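Local coordinates for protein hydroxyethylphosphonate dioxygenase (Streptomyces albus, PDB 6B9R) that probably uses a non-haem iron centre and dioxygen to cleave the carbon–carbon bond of 2-hydroxyethylphosphonate, giving hydroxymethylphosphonate, at residues P160-Y164 with C173-N177; P326-F330 with D355-P359. One frame throughout, in Å; residues are numbered along the deposited sequence.

Interaction 1 of 2, residues P160-Y164 with C173-N177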
# COMPACT_ATOMS: atom_id res chain seq x y z
N PRO A 160 8.11 -7.03 36.81
CA PRO A 160 8.49 -8.44 36.59
C PRO A 160 7.44 -9.23 35.82
O PRO A 160 6.71 -10.07 36.36
CB PRO A 160 8.69 -8.95 38.03
CG PRO A 160 7.69 -8.15 38.82
CD PRO A 160 7.69 -6.77 38.20
N VAL A 161 7.36 -8.95 34.52
CA VAL A 161 6.41 -9.60 33.62
C VAL A 161 7.09 -10.78 32.94
O VAL A 161 8.23 -10.67 32.47
CB VAL A 161 5.89 -8.60 32.57
CG1 VAL A 161 5.03 -9.32 31.53
CG2 VAL A 161 5.09 -7.47 33.25
N ASN A 162 6.39 -11.92 32.89
CA ASN A 162 6.84 -13.06 32.09
C ASN A 162 6.16 -13.00 30.73
O ASN A 162 4.95 -12.80 30.64
CB ASN A 162 6.51 -14.39 32.78
CG ASN A 162 7.56 -14.79 33.79
OD1 ASN A 162 8.57 -14.11 33.95
ND2 ASN A 162 7.33 -15.92 34.47
N TYR A 163 6.96 -13.20 29.67
CA TYR A 163 6.49 -13.22 28.29
C TYR A 163 6.49 -14.65 27.79
O TYR A 163 7.52 -15.34 27.83
CB TYR A 163 7.38 -12.35 27.40
CG TYR A 163 6.93 -12.30 25.96
CD1 TYR A 163 5.64 -11.93 25.64
CD2 TYR A 163 7.80 -12.63 24.92
CE1 TYR A 163 5.21 -11.88 24.33
CE2 TYR A 163 7.36 -12.59 23.60
CZ TYR A 163 6.08 -12.21 23.32
OH TYR A 163 5.65 -12.16 22.01
N TYR A 164 5.34 -15.11 27.32
CA TYR A 164 5.17 -16.46 26.79
C TYR A 164 4.87 -16.37 25.30
O TYR A 164 4.09 -15.52 24.87
CB TYR A 164 4.04 -17.20 27.50
CG TYR A 164 4.20 -17.23 29.00
CD1 TYR A 164 3.82 -16.15 29.78
CD2 TYR A 164 4.71 -18.36 29.63
CE1 TYR A 164 3.97 -16.17 31.16
CE2 TYR A 164 4.87 -18.40 31.00
CZ TYR A 164 4.49 -17.31 31.76
OH TYR A 164 4.64 -17.34 33.12
N CYS A 173 9.00 -19.35 27.40
CA CYS A 173 8.80 -18.31 28.40
C CYS A 173 10.12 -17.57 28.60
O CYS A 173 11.13 -18.18 28.97
CB CYS A 173 8.32 -18.89 29.73
SG CYS A 173 8.27 -17.67 31.06
N VAL A 174 10.10 -16.26 28.39
CA VAL A 174 11.26 -15.43 28.68
C VAL A 174 10.88 -14.41 29.74
O VAL A 174 10.02 -13.55 29.49
CB VAL A 174 11.80 -14.76 27.41
CG1 VAL A 174 12.88 -13.75 27.75
CG2 VAL A 174 12.34 -15.80 26.44
N PRO A 175 11.46 -14.46 30.94
CA PRO A 175 11.18 -13.42 31.94
C PRO A 175 11.74 -12.07 31.52
O PRO A 175 12.86 -11.98 31.00
CB PRO A 175 11.88 -13.94 33.21
CG PRO A 175 12.23 -15.38 32.92
CD PRO A 175 12.40 -15.48 31.44
N MET A 176 10.97 -11.03 31.76
CA MET A 176 11.31 -9.66 31.41
C MET A 176 11.34 -8.79 32.65
O MET A 176 10.87 -9.18 33.72
CB MET A 176 10.30 -9.07 30.42
CG MET A 176 10.04 -9.94 29.24
SD MET A 176 11.42 -9.80 28.10
CE MET A 176 10.81 -10.90 26.81
N ASN A 177 11.86 -7.58 32.49
CA ASN A 177 11.71 -6.56 33.52
C ASN A 177 11.63 -5.20 32.84
O ASN A 177 11.64 -5.11 31.61
CB ASN A 177 12.83 -6.61 34.55
CG ASN A 177 12.32 -6.42 35.96
OD1 ASN A 177 11.47 -5.56 36.22
ND2 ASN A 177 12.80 -7.25 36.87
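Tyr163 and Val174 form the hydrogen-bonded pair of an antiparallel hairpin: Tyr163 N donates to Val174 O (3.1 Å), and Val174 N donates back to Tyr163 O (2.8 Å). Met176 N adds a third rung with Val161 O (2.9 Å). Asn162–Pro175, between these rungs, and Tyr164–Cys173, beyond Tyr163–Val174, are non-hydrogen-bonded pairs, so Pro175 fits without an N-H facing its neighbour.

Sulfur and apolar contacts occupy both faces. Cys173 SG, anti to its own backbone N (chi1 173°), swings to the Tyr164 ring and meets CE2 at 3.5 Å, an oblique sulfur-aromatic contact. On the other face, the bend of Met176 at chi2 (-77°) lays its methyl CE against Tyr163 CB (3.8 Å).

The polar ends on the face of Asn162, Tyr164 and Cys173 find their partners beyond the hairpin. Asn162 OD1 sits 3.4 Å from Pro175 CB but is bonded by Arg195; Asn162 ND2 is bonded to Asp136 and weakly to Tyr164 OH, which also pairs with Thr193.

The amide is therefore fixed in its flip by donors and acceptors of opposite kind, while Tyr163, on the opposite face, touches Phe192 and the iron ligand His190, the Tyr163 side chain lying about 7 Å from the metal.

Interaction 2 of 2, residues P326-F330 with D355-P359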
# COMPACT_ATOMS: atom_id res chain seq x y z
N PRO A 326 23.02 17.74 25.32
CA PRO A 326 21.96 16.78 24.98
C PRO A 326 20.61 17.31 25.45
O PRO A 326 20.48 17.79 26.57
CB PRO A 326 22.35 15.52 25.74
CG PRO A 326 23.09 16.04 26.93
CD PRO A 326 23.81 17.30 26.48
N ALA A 327 19.63 17.25 24.56
CA ALA A 327 18.25 17.52 24.94
C ALA A 327 17.49 16.25 25.26
O ALA A 327 16.60 16.27 26.12
CB ALA A 327 17.53 18.28 23.81
N TYR A 328 17.80 15.17 24.57
CA TYR A 328 17.14 13.89 24.76
C TYR A 328 18.19 12.80 24.77
O TYR A 328 19.23 12.92 24.12
CB TYR A 328 16.13 13.56 23.62
CG TYR A 328 15.28 14.73 23.20
CD1 TYR A 328 14.36 15.29 24.08
CD2 TYR A 328 15.38 15.26 21.92
CE1 TYR A 328 13.58 16.37 23.69
CE2 TYR A 328 14.59 16.33 21.52
CZ TYR A 328 13.69 16.87 22.41
OH TYR A 328 12.92 17.93 22.02
N ARG A 329 17.90 11.72 25.48
CA ARG A 329 18.71 10.51 25.38
C ARG A 329 17.79 9.40 24.89
O ARG A 329 16.76 9.13 25.51
CB ARG A 329 19.35 10.16 26.73
CG ARG A 329 20.57 9.24 26.60
CD ARG A 329 20.16 7.78 26.45
NE ARG A 329 19.41 7.33 27.62
CZ ARG A 329 19.94 6.84 28.74
NH1 ARG A 329 21.27 6.70 28.87
NH2 ARG A 329 19.14 6.47 29.73
N PHE A 330 18.15 8.80 23.77
CA PHE A 330 17.32 7.76 23.17
C PHE A 330 17.88 6.38 23.48
O PHE A 330 19.10 6.20 23.52
CB PHE A 330 17.23 7.92 21.66
CG PHE A 330 16.63 9.22 21.19
CD1 PHE A 330 15.35 9.60 21.57
CD2 PHE A 330 17.33 10.03 20.31
CE1 PHE A 330 14.79 10.79 21.10
CE2 PHE A 330 16.77 11.22 19.84
CZ PHE A 330 15.51 11.59 20.24
N ASP A 355 13.89 23.93 22.95
CA ASP A 355 14.98 24.29 22.05
C ASP A 355 15.40 23.16 21.13
O ASP A 355 16.34 23.34 20.35
CB ASP A 355 16.19 24.80 22.85
CG ASP A 355 16.69 23.80 23.89
OD1 ASP A 355 16.09 22.71 24.03
OD2 ASP A 355 17.70 24.10 24.56
N ALA A 356 14.73 22.00 21.17
CA ALA A 356 15.16 20.83 20.40
C ALA A 356 14.00 20.25 19.60
O ALA A 356 13.51 19.15 19.89
CB ALA A 356 15.75 19.76 21.32
N PRO A 357 13.57 20.93 18.55
CA PRO A 357 12.55 20.34 17.68
C PRO A 357 13.07 19.05 17.07
O PRO A 357 14.21 18.97 16.61
CB PRO A 357 12.30 21.43 16.63
CG PRO A 357 13.54 22.25 16.63
CD PRO A 357 14.04 22.24 18.05
N LEU A 358 12.24 18.04 17.08
CA LEU A 358 12.62 16.79 16.42
C LEU A 358 12.38 16.91 14.92
O LEU A 358 11.40 17.54 14.49
CB LEU A 358 11.81 15.62 16.98
CG LEU A 358 12.19 15.26 18.42
CD1 LEU A 358 11.37 14.07 18.91
CD2 LEU A 358 13.67 14.93 18.44
N PRO A 359 13.26 16.34 14.10
CA PRO A 359 13.05 16.38 12.64
C PRO A 359 11.73 15.73 12.29
O PRO A 359 11.37 14.67 12.84
CB PRO A 359 14.23 15.56 12.09
CG PRO A 359 15.27 15.61 13.17
CD PRO A 359 14.51 15.65 14.47
O HOH W 1 12.89 20.97 23.41
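An unusually short hydrogen bond, 2.5 Å, runs from Tyr328 OH to Ala356 O, the acceptor lying at the ring's edge in its plane. The C=O...O angle is 136°, with the phenol oxygen tilted 27° from the carbonyl plane. Tyr328 CG lies anti to the carbonyl carbon (chi1 -43°), which carries the ring out to the loop. As well as donating, the same oxygen accepts from Leu406 N and, weakly, from a water that takes the N-H of Ala356; the buried hydroxyl is thus gripped on several fronts. Packing is tight beside it, with Ala327 CB and Ala356 CB 3.4 Å apart, while Ala327 CB also sits over the centre of the Tyr328 ring. That two successive residues point toward the loop reflects a classic beta bulge, in which Ala327 and Tyr328 both face Tyr320 on the neighbouring strand of what is probably the second cupin domain of this bicupin enzyme. Further along, Leu358 adds apolar packing: its side chain crosses that of Tyr328, bringing CD2 to 3.5 Å from Tyr328 CE2, and the same methyl reaches the edge of the Phe330 ring, 4.2 Å from CZ. Leu250 of the second subunit packs on both Leu358 and Phe330.

From the N terminus, interaction 1 comes first: it closes the short turn between strands 161-167 and 170-175, a local hairpin whose first strand also pairs with strand 190-194. The chain then adds further strands to the first large sheet, passes through the helices between 215 and 288, and returns to that sheet's edge as strand 307-310, which touches the hairpin and leads into strands 317-320 and 328-332. Interaction 2 opens there and closes a 24-residue excursion through strand 343-349, fastening the loop before strand 364-369 to the start of strand 328-332. The two are in series, neither nested nor crossed. The centres of interactions 1 and 2 are about 31 Å apart.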